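Local coordinates for pectate lyase 47 (Bacillus sp. TS-47, PDB 1VBL), which cleaves pectate by eliminative lysis, as a calcium-binding, thermostable member of polysaccharide lyase family 1, at residues A[207-212]-A[249-254]; A[277-282]-A[297-302]; A[287-292]-A[321-326]. All coordinates share one frame; numbering follows the deposited sequence.

Contact 1: residues A[207-212]-A[249-254]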
loop_
_atom_site.group_PDB
_atom_site.type_symbol
_atom_site.label_atom_id
_atom_site.label_comp_id
_atom_site.label_asym_id
_atom_site.label_seq_id
_atom_site.Cartn_x
_atom_site.Cartn_y
_atom_site.Cartn_z
ATOM N N PHE A 207 -7.090 -5.360 -1.304
ATOM C CA PHE A 207 -6.278 -4.723 -2.334
ATOM C C PHE A 207 -5.863 -5.791 -3.330
ATOM O O PHE A 207 -5.313 -6.818 -2.943
ATOM C CB PHE A 207 -5.038 -4.093 -1.699
ATOM C CG PHE A 207 -5.349 -2.993 -0.722
ATOM C CD1 PHE A 207 -5.415 -1.667 -1.144
ATOM C CD2 PHE A 207 -5.592 -3.284 0.619
ATOM C CE1 PHE A 207 -5.718 -0.645 -0.245
ATOM C CE2 PHE A 207 -5.896 -2.271 1.527
ATOM C CZ PHE A 207 -5.958 -0.949 1.095
ATOM N N THR A 208 -6.131 -5.551 -4.611
ATOM C CA THR A 208 -5.784 -6.515 -5.651
ATOM C C THR A 208 -5.623 -5.820 -6.993
ATOM O O THR A 208 -6.219 -4.770 -7.221
ATOM C CB THR A 208 -6.889 -7.584 -5.813
ATOM O OG1 THR A 208 -6.527 -8.493 -6.861
ATOM C CG2 THR A 208 -8.225 -6.928 -6.172
ATOM N N ASP A 209 -4.805 -6.387 -7.876
ATOM C CA ASP A 209 -4.660 -5.798 -9.200
ATOM C C ASP A 209 -5.890 -6.218 -10.009
ATOM O O ASP A 209 -6.122 -5.731 -11.116
ATOM C CB ASP A 209 -3.362 -6.262 -9.875
ATOM C CG ASP A 209 -2.135 -5.551 -9.319
ATOM O OD1 ASP A 209 -2.308 -4.653 -8.463
ATOM O OD2 ASP A 209 -1.001 -5.878 -9.736
ATOM N N GLY A 210 -6.677 -7.120 -9.425
ATOM C CA GLY A 210 -7.909 -7.591 -10.043
ATOM C C GLY A 210 -7.872 -8.032 -11.495
ATOM O O GLY A 210 -7.099 -8.914 -11.864
ATOM N N ASP A 211 -8.722 -7.415 -12.315
ATOM C CA ASP A 211 -8.811 -7.746 -13.735
ATOM C C ASP A 211 -7.619 -7.292 -14.568
ATOM O O ASP A 211 -7.585 -7.529 -15.777
ATOM C CB ASP A 211 -10.094 -7.164 -14.344
ATOM C CG ASP A 211 -11.351 -7.779 -13.759
ATOM O OD1 ASP A 211 -11.317 -8.976 -13.412
ATOM O OD2 ASP A 211 -12.377 -7.075 -13.661
ATOM N N HIS A 212 -6.640 -6.648 -13.937
ATOM C CA HIS A 212 -5.472 -6.182 -14.675
ATOM C C HIS A 212 -4.145 -6.582 -14.045
ATOM O O HIS A 212 -3.349 -5.727 -13.658
ATOM C CB HIS A 212 -5.527 -4.663 -14.837
ATOM C CG HIS A 212 -6.777 -4.186 -15.502
ATOM N ND1 HIS A 212 -7.100 -4.526 -16.799
ATOM C CD2 HIS A 212 -7.814 -3.456 -15.033
ATOM C CE1 HIS A 212 -8.285 -4.026 -17.098
ATOM N NE2 HIS A 212 -8.740 -3.373 -16.044
ATOM N N THR A 249 -3.491 -8.909 -2.184
ATOM C CA THR A 249 -3.259 -10.041 -3.059
ATOM C C THR A 249 -3.048 -9.616 -4.505
ATOM O O THR A 249 -3.423 -8.505 -4.901
ATOM C CB THR A 249 -4.461 -11.027 -2.973
ATOM O OG1 THR A 249 -4.145 -12.247 -3.654
ATOM C CG2 THR A 249 -5.700 -10.406 -3.606
ATOM N N ASN A 250 -2.432 -10.507 -5.278
ATOM C CA ASN A 250 -2.166 -10.284 -6.699
ATOM C C ASN A 250 -1.667 -8.874 -6.974
ATOM O O ASN A 250 -2.329 -8.077 -7.646
ATOM C CB ASN A 250 -3.433 -10.557 -7.515
ATOM C CG ASN A 250 -3.965 -11.965 -7.308
ATOM O OD1 ASN A 250 -3.198 -12.904 -7.096
ATOM N ND2 ASN A 250 -5.280 -12.120 -7.387
ATOM N N HIS A 251 -0.479 -8.584 -6.460
ATOM C CA HIS A 251 0.128 -7.273 -6.612
ATOM C C HIS A 251 1.623 -7.413 -6.374
ATOM O O HIS A 251 2.062 -8.289 -5.632
ATOM C CB HIS A 251 -0.472 -6.307 -5.588
ATOM C CG HIS A 251 -0.001 -4.892 -5.733
ATOM N ND1 HIS A 251 -0.498 -4.037 -6.693
ATOM C CD2 HIS A 251 0.915 -4.182 -5.032
ATOM C CE1 HIS A 251 0.090 -2.857 -6.575
ATOM N NE2 HIS A 251 0.951 -2.919 -5.576
ATOM N N ASP A 252 2.400 -6.529 -6.988
ATOM C CA ASP A 252 3.848 -6.563 -6.855
ATOM C C ASP A 252 4.357 -5.872 -5.580
ATOM O O ASP A 252 4.646 -6.537 -4.579
ATOM C CB ASP A 252 4.479 -5.930 -8.105
ATOM C CG ASP A 252 5.988 -5.884 -8.040
ATOM O OD1 ASP A 252 6.567 -6.548 -7.158
ATOM O OD2 ASP A 252 6.598 -5.185 -8.880
ATOM N N LYS A 253 4.455 -4.545 -5.624
ATOM C CA LYS A 253 4.948 -3.748 -4.498
ATOM C C LYS A 253 3.789 -3.323 -3.598
ATOM O O LYS A 253 3.076 -2.369 -3.899
ATOM C CB LYS A 253 5.676 -2.512 -5.028
ATOM C CG LYS A 253 6.835 -2.835 -5.968
ATOM C CD LYS A 253 7.534 -1.564 -6.420
ATOM C CE LYS A 253 8.761 -1.862 -7.271
ATOM N NZ LYS A 253 8.423 -2.410 -8.616
ATOM N N VAL A 254 3.627 -4.018 -2.479
ATOM C CA VAL A 254 2.517 -3.752 -1.578
ATOM C C VAL A 254 2.582 -2.511 -0.692
ATOM O O VAL A 254 1.849 -1.546 -0.921
ATOM C CB VAL A 254 2.248 -4.983 -0.674
ATOM C CG1 VAL A 254 1.059 -4.715 0.237
ATOM C CG2 VAL A 254 1.984 -6.207 -1.541
HETATM O O HOH W 1 -8.014 -10.696 -6.970
HETATM O O HOH W 2 1.497 -4.935 -9.251
#
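The corner of a right-handed parallel beta-helix, close to the calcium site, brings Asp209 and His251 together as a carboxylate-histidine pair. ND1 of His251 donates to OD1 of Asp209 over 2.6 Å along a straight line. The oxygen lies in the ring plane and is met on the syn side of the carboxylate, whose plane stands 78° from the ring. His251 CG is anti to the backbone N (chi1 -175°), and this turn carries the imidazole to the acid. The one N-H of NE2 is shared, weakly, between the backbone oxygens of Lys253 and Asp229, whose side chain binds calcium; the ND1 bond chiefly fixes the ring. The other carboxylate oxygen, Asp209 OD2, accepts from a water at 2.7 Å that in turn takes the N-H of Asp252.

The backbones join as well: Thr249 N donates to Phe207 O at 2.9 Å, and Asp209 N reaches Asn250 O at 3.0 Å. Thr208 OG1 accepts from Gly210 N at 2.9 Å, an ST turn, and shares a second water with Asn250 ND2. Neighbouring coils are thus hydrogen-bonded where strands 200-208 and 239-251 give way to turns of the polysaccharide lyase 1 beta-helix.

Contact 2: residues A[277-282]-A[297-302]; sequences NYYKNV and YNNYYE
The rings of Tyr279 and Tyr301 run side by side, near parallel (6°) but displaced, so that they meet mainly along their margins; CD1 of Tyr279 touches CE2 of Tyr301 at 3.4 Å. Tyr300 O and Asn299 OD1 lie at the edge of the Tyr279 ring. One water links the two hydroxyls, while Tyr301 also stacks with Phe330 and bonds through its OH to Trp315 NE1. Tyr278 and Tyr300 project from the other side of the sheet, their planes 39° apart, with CE2 of Tyr278 3.4 Å from CD2 of Tyr300.

Glu302 gathers the polar ends on that side: its CG is anti to the backbone N and the chain runs on extended, which carries the carboxylate out to them. OE2 accepts from Tyr278 OH at 2.9 Å, from above the carboxylate plane, and forms a salt bridge with Lys280 NZ, modelled so short that its exact length is doubtful. OE1 is met on its anti side by Tyr300 OH at 2.6 Å. An alanine in place of Glu302 would probably leave the Lys280 ammonium without its acidic mate and both tyrosine hydroxyls without this acceptor.

Asn277 and Asn299 are successive steps of an asparagine ladder, their amides 7° apart. Asn299 OD1 is gripped twice, by Asn277 N at 2.9 Å and by Asn277 ND2 at 3.1 Å. In-register parallel bonds continue the pairing, from Tyr300 N to Asn277 O through Asn281 N to Glu302 O.

Asn277 OD1 in turn accepts from Asn246 N on strand 239-251, and its ND2 also donates to Ile243 O. Beyond the second segment, strand 322-332 receives Tyr300 and Tyr301 at Ser331 and Asn328, and helix 402-409 packs over Tyr278 and Tyr300 on the outer side.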
loop_
_atom_site.group_PDB
_atom_site.type_symbol
_atom_site.label_atom_id
_atom_site.label_comp_id
_atom_site.label_asym_id
_atom_site.label_seq_id
_atom_site.Cartn_x
_atom_site.Cartn_y
_atom_site.Cartn_z
ATOM N N ASN A 277 -3.338 -8.974 8.759
ATOM C CA ASN A 277 -3.517 -8.743 7.338
ATOM C C ASN A 277 -3.225 -10.052 6.629
ATOM O O ASN A 277 -2.436 -10.870 7.103
ATOM C CB ASN A 277 -2.576 -7.638 6.845
ATOM C CG ASN A 277 -2.904 -6.290 7.458
ATOM O OD1 ASN A 277 -3.957 -5.711 7.188
ATOM N ND2 ASN A 277 -2.008 -5.790 8.299
ATOM N N TYR A 278 -3.880 -10.241 5.495
ATOM C CA TYR A 278 -3.730 -11.445 4.698
ATOM C C TYR A 278 -2.957 -11.090 3.427
ATOM O O TYR A 278 -3.495 -10.425 2.539
ATOM C CB TYR A 278 -5.127 -11.966 4.350
ATOM C CG TYR A 278 -5.226 -13.352 3.742
ATOM C CD1 TYR A 278 -6.478 -13.930 3.532
ATOM C CD2 TYR A 278 -4.092 -14.077 3.361
ATOM C CE1 TYR A 278 -6.610 -15.189 2.964
ATOM C CE2 TYR A 278 -4.214 -15.352 2.783
ATOM C CZ TYR A 278 -5.484 -15.896 2.589
ATOM O OH TYR A 278 -5.647 -17.142 2.027
ATOM N N TYR A 279 -1.692 -11.503 3.358
ATOM C CA TYR A 279 -0.872 -11.253 2.176
ATOM C C TYR A 279 -0.884 -12.549 1.379
ATOM O O TYR A 279 -0.380 -13.575 1.840
ATOM C CB TYR A 279 0.569 -10.894 2.558
ATOM C CG TYR A 279 0.685 -9.618 3.357
ATOM C CD1 TYR A 279 0.573 -9.633 4.746
ATOM C CD2 TYR A 279 0.880 -8.389 2.723
ATOM C CE1 TYR A 279 0.653 -8.463 5.487
ATOM C CE2 TYR A 279 0.956 -7.205 3.457
ATOM C CZ TYR A 279 0.842 -7.253 4.840
ATOM O OH TYR A 279 0.930 -6.100 5.584
ATOM N N LYS A 280 -1.465 -12.501 0.186
ATOM C CA LYS A 280 -1.572 -13.688 -0.646
ATOM C C LYS A 280 -1.095 -13.464 -2.072
ATOM O O LYS A 280 -1.647 -12.649 -2.815
ATOM C CB LYS A 280 -3.023 -14.181 -0.662
ATOM C CG LYS A 280 -3.256 -15.429 -1.515
ATOM C CD LYS A 280 -4.690 -15.922 -1.370
ATOM C CE LYS A 280 -4.967 -17.128 -2.259
ATOM N NZ LYS A 280 -4.065 -18.275 -1.965
ATOM N N ASN A 281 -0.061 -14.204 -2.442
ATOM C CA ASN A 281 0.495 -14.117 -3.775
ATOM C C ASN A 281 0.850 -12.692 -4.189
ATOM O O ASN A 281 0.369 -12.182 -5.209
ATOM C CB ASN A 281 -0.473 -14.762 -4.776
ATOM C CG ASN A 281 -0.700 -16.239 -4.484
ATOM O OD1 ASN A 281 0.204 -16.921 -4.008
ATOM N ND2 ASN A 281 -1.899 -16.737 -4.772
ATOM N N VAL A 282 1.678 -12.052 -3.367
ATOM C CA VAL A 282 2.173 -10.712 -3.654
ATOM C C VAL A 282 3.689 -10.872 -3.784
ATOM O O VAL A 282 4.240 -11.917 -3.428
ATOM C CB VAL A 282 1.797 -9.695 -2.549
ATOM C CG1 VAL A 282 0.305 -9.378 -2.638
ATOM C CG2 VAL A 282 2.136 -10.255 -1.169
ATOM N N TYR A 297 2.406 -7.865 13.568
ATOM C CA TYR A 297 1.993 -9.065 14.279
ATOM C C TYR A 297 0.723 -9.735 13.775
ATOM O O TYR A 297 -0.154 -9.092 13.202
ATOM C CB TYR A 297 1.870 -8.761 15.782
ATOM C CG TYR A 297 0.639 -7.991 16.211
ATOM C CD1 TYR A 297 -0.534 -8.658 16.575
ATOM C CD2 TYR A 297 0.656 -6.595 16.293
ATOM C CE1 TYR A 297 -1.657 -7.958 17.017
ATOM C CE2 TYR A 297 -0.467 -5.882 16.734
ATOM C CZ TYR A 297 -1.618 -6.574 17.095
ATOM O OH TYR A 297 -2.726 -5.877 17.529
ATOM N N ASN A 298 0.648 -11.045 13.985
ATOM C CA ASN A 298 -0.510 -11.831 13.586
ATOM C C ASN A 298 -0.900 -11.694 12.118
ATOM O O ASN A 298 -2.083 -11.728 11.782
ATOM C CB ASN A 298 -1.708 -11.462 14.462
ATOM C CG ASN A 298 -1.604 -12.020 15.872
ATOM O OD1 ASN A 298 -2.373 -11.637 16.753
ATOM N ND2 ASN A 298 -0.661 -12.935 16.089
ATOM N N ASN A 299 0.084 -11.526 11.242
ATOM C CA ASN A 299 -0.216 -11.421 9.822
ATOM C C ASN A 299 -0.019 -12.798 9.214
ATOM O O ASN A 299 0.789 -13.586 9.705
ATOM C CB ASN A 299 0.709 -10.412 9.146
ATOM C CG ASN A 299 0.463 -8.998 9.623
ATOM O OD1 ASN A 299 -0.572 -8.395 9.318
ATOM N ND2 ASN A 299 1.405 -8.466 10.392
ATOM N N TYR A 300 -0.775 -13.087 8.161
ATOM C CA TYR A 300 -0.680 -14.365 7.474
ATOM C C TYR A 300 -0.194 -14.108 6.047
ATOM O O TYR A 300 -0.813 -13.342 5.304
ATOM C CB TYR A 300 -2.048 -15.054 7.462
ATOM C CG TYR A 300 -2.068 -16.366 6.701
ATOM C CD1 TYR A 300 -1.118 -17.356 6.952
ATOM C CD2 TYR A 300 -3.039 -16.615 5.729
ATOM C CE1 TYR A 300 -1.130 -18.567 6.255
ATOM C CE2 TYR A 300 -3.061 -17.821 5.022
ATOM C CZ TYR A 300 -2.106 -18.789 5.288
ATOM O OH TYR A 300 -2.112 -19.968 4.581
ATOM N N TYR A 301 0.928 -14.729 5.688
ATOM C CA TYR A 301 1.528 -14.571 4.362
ATOM C C TYR A 301 1.426 -15.925 3.669
ATOM O O TYR A 301 1.912 -16.930 4.185
ATOM C CB TYR A 301 3.000 -14.155 4.477
ATOM C CG TYR A 301 3.243 -12.937 5.343
ATOM C CD1 TYR A 301 3.216 -13.030 6.734
ATOM C CD2 TYR A 301 3.497 -11.688 4.771
ATOM C CE1 TYR A 301 3.434 -11.912 7.537
ATOM C CE2 TYR A 301 3.717 -10.559 5.569
ATOM C CZ TYR A 301 3.681 -10.682 6.949
ATOM O OH TYR A 301 3.870 -9.579 7.750
ATOM N N GLU A 302 0.806 -15.941 2.494
ATOM C CA GLU A 302 0.588 -17.186 1.769
ATOM C C GLU A 302 1.021 -17.048 0.320
ATOM O O GLU A 302 0.544 -16.168 -0.397
ATOM C CB GLU A 302 -0.901 -17.533 1.870
ATOM C CG GLU A 302 -1.362 -18.765 1.134
ATOM C CD GLU A 302 -2.854 -18.971 1.310
ATOM O OE1 GLU A 302 -3.269 -19.568 2.327
ATOM O OE2 GLU A 302 -3.616 -18.514 0.439
HETATM O O HOH W 3 2.968 -7.025 7.358
#

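Contact 3: residues A[287-292]-A[321-326]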
loop_
_atom_site.group_PDB
_atom_site.type_symbol
_atom_site.label_atom_id
_atom_site.label_comp_id
_atom_site.label_asym_id
_atom_site.label_seq_id
_atom_site.Cartn_x
_atom_site.Cartn_y
_atom_site.Cartn_z
ATOM N N PRO A 287 5.898 -5.219 5.097
ATOM C CA PRO A 287 6.235 -4.021 4.328
ATOM C C PRO A 287 7.752 -3.830 4.226
ATOM O O PRO A 287 8.516 -4.630 4.757
ATOM C CB PRO A 287 5.616 -2.923 5.167
ATOM C CG PRO A 287 6.027 -3.367 6.555
ATOM C CD PRO A 287 5.813 -4.890 6.535
ATOM N N ARG A 288 8.167 -2.767 3.538
ATOM C CA ARG A 288 9.581 -2.405 3.424
ATOM C C ARG A 288 9.652 -1.174 4.324
ATOM O O ARG A 288 8.956 -0.189 4.085
ATOM C CB ARG A 288 9.952 -2.009 1.999
ATOM C CG ARG A 288 11.441 -1.682 1.837
ATOM C CD ARG A 288 11.692 -0.897 0.555
ATOM N NE ARG A 288 13.113 -0.783 0.219
ATOM C CZ ARG A 288 14.021 -0.123 0.934
ATOM N NH1 ARG A 288 13.679 0.502 2.053
ATOM N NH2 ARG A 288 15.281 -0.083 0.517
ATOM N N VAL A 289 10.495 -1.224 5.347
ATOM C CA VAL A 289 10.572 -0.129 6.312
ATOM C C VAL A 289 11.875 0.649 6.451
ATOM O O VAL A 289 12.959 0.079 6.384
ATOM C CB VAL A 289 10.230 -0.655 7.724
ATOM C CG1 VAL A 289 10.222 0.491 8.722
ATOM C CG2 VAL A 289 8.893 -1.382 7.701
ATOM N N ARG A 290 11.733 1.954 6.670
ATOM C CA ARG A 290 12.850 2.854 6.915
ATOM C C ARG A 290 12.434 3.712 8.126
ATOM O O ARG A 290 11.293 4.159 8.196
ATOM C CB ARG A 290 13.093 3.810 5.735
ATOM C CG ARG A 290 13.619 3.192 4.424
ATOM C CD ARG A 290 13.816 4.309 3.382
ATOM N NE ARG A 290 14.566 3.911 2.186
ATOM C CZ ARG A 290 14.021 3.564 1.020
ATOM N NH1 ARG A 290 12.704 3.554 0.864
ATOM N NH2 ARG A 290 14.801 3.233 -0.005
ATOM N N PHE A 291 13.192 3.948 9.237
ATOM C CA PHE A 291 13.133 4.879 10.374
ATOM C C PHE A 291 12.172 4.676 11.521
ATOM O O PHE A 291 12.532 4.972 12.652
ATOM C CB PHE A 291 12.898 6.299 9.863
ATOM C CG PHE A 291 13.913 6.745 8.869
ATOM C CD1 PHE A 291 15.193 7.112 9.274
ATOM C CD2 PHE A 291 13.607 6.733 7.521
ATOM C CE1 PHE A 291 16.149 7.460 8.338
ATOM C CE2 PHE A 291 14.548 7.076 6.582
ATOM C CZ PHE A 291 15.825 7.439 6.985
ATOM N N GLY A 292 10.960 3.890 10.921
ATOM C CA GLY A 292 9.940 3.681 11.921
ATOM C C GLY A 292 9.910 2.487 12.835
ATOM O O GLY A 292 10.421 1.414 12.521
ATOM N N SER A 321 15.466 1.344 10.487
ATOM C CA SER A 321 14.163 0.769 10.788
ATOM C C SER A 321 14.175 0.094 12.155
ATOM O O SER A 321 15.218 -0.360 12.631
ATOM C CB SER A 321 13.766 -0.241 9.708
ATOM O OG SER A 321 14.785 -1.208 9.518
ATOM N N GLN A 322 13.012 0.045 12.792
ATOM C CA GLN A 322 12.892 -0.590 14.094
ATOM C C GLN A 322 11.683 -1.514 14.066
ATOM O O GLN A 322 10.686 -1.297 14.759
ATOM C CB GLN A 322 12.744 0.462 15.195
ATOM C CG GLN A 322 13.977 1.344 15.375
ATOM C CD GLN A 322 13.850 2.292 16.554
ATOM O OE1 GLN A 322 13.729 1.860 17.702
ATOM N NE2 GLN A 322 13.874 3.590 16.275
ATOM N N ILE A 323 11.779 -2.548 13.243
ATOM C CA ILE A 323 10.699 -3.515 13.115
ATOM C C ILE A 323 10.616 -4.415 14.346
ATOM O O ILE A 323 11.632 -4.879 14.859
ATOM C CB ILE A 323 10.906 -4.404 11.868
ATOM C CG1 ILE A 323 10.794 -3.547 10.604
ATOM C CG2 ILE A 323 9.886 -5.544 11.859
ATOM C CD1 ILE A 323 11.292 -4.234 9.344
ATOM N N TYR A 324 9.397 -4.642 14.819
ATOM C CA TYR A 324 9.155 -5.520 15.959
ATOM C C TYR A 324 8.066 -6.463 15.449
ATOM O O TYR A 324 6.894 -6.092 15.384
ATOM C CB TYR A 324 8.665 -4.709 17.166
ATOM C CG TYR A 324 8.711 -5.454 18.488
ATOM C CD1 TYR A 324 7.825 -6.501 18.758
ATOM C CD2 TYR A 324 9.646 -5.112 19.470
ATOM C CE1 TYR A 324 7.868 -7.189 19.977
ATOM C CE2 TYR A 324 9.698 -5.793 20.690
ATOM C CZ TYR A 324 8.807 -6.828 20.937
ATOM O OH TYR A 324 8.855 -7.498 22.141
ATOM N N ALA A 325 8.470 -7.672 15.063
ATOM C CA ALA A 325 7.552 -8.667 14.509
ATOM C C ALA A 325 7.182 -9.764 15.503
ATOM O O ALA A 325 8.052 -10.368 16.127
ATOM C CB ALA A 325 8.170 -9.289 13.256
ATOM N N GLN A 326 5.883 -10.028 15.630
ATOM C CA GLN A 326 5.395 -11.047 16.553
ATOM C C GLN A 326 4.327 -11.966 15.978
ATOM O O GLN A 326 3.354 -11.514 15.378
ATOM C CB GLN A 326 4.783 -10.399 17.800
ATOM C CG GLN A 326 5.738 -9.708 18.740
ATOM C CD GLN A 326 5.002 -9.098 19.918
ATOM O OE1 GLN A 326 4.470 -7.992 19.829
ATOM N NE2 GLN A 326 4.945 -9.831 21.021
HETATM O O HOH W 4 15.104 4.721 14.138
#
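Val289 lays its CB and CG2 against the end of Ile323, whose CD1 lies 4.1 Å from Val289 CB. The two side chains meet obliquely inside the parallel beta-helix, where Val294, Ile296 and Val317 pack around them. In Ile323, CG1 anti to the carbonyl carbon (chi1 -66°) is set toward Val289, and the extended chi2 carries CD1 on to it.

Beside this apolar pair, Ser321 turns its CB to the valine as well: Val289 CG1 lies 3.8 Å away, and Val289 O is nearer still, at 3.4 Å. The serine hydroxyl looks elsewhere for its bond, to Gly318 O in its own coil. In the segment facing it, the guanidinium groups of Arg288 and Arg290 lie one over the other with an offset, a meeting of like charges probably eased by the Arg290-Asp261 salt bridge; Arg288 also makes a cation-pi contact with Trp345.

After Phe291, Gly292 O accepts from Gln322 N at 2.9 Å, and with this bond one coil is joined to the next. The donor stands 42° out of the carbonyl plane, well off a lone pair. A water bridges the same two segments, donating to Phe291 O at 3.0 Å and accepting from Gln322 NE2 at 2.7 Å.

The three contacts step along one beta-helix, each joining a coil to a later one. Contacts 1 and 2, with centres 13 Å apart, meet where Thr249 OG1 probably bonds to Lys280 O at 2.7 Å, and Val282 packs against Thr249 and Val254. Contacts 2 and 3 lie 16 Å apart between centres and alternate along the chain; Asn298 N approaches Gln326 O at 3.1 Å, a probable hydrogen bond. Contacts 1 and 3 do not touch, nearest atoms about 6 Å apart. Calcium, held by Asp190, Asp229 and Asp233, lies about 9 Å from the His251 side chain and about 10 Å from that of Arg290, through which alone contact 3 approaches the site.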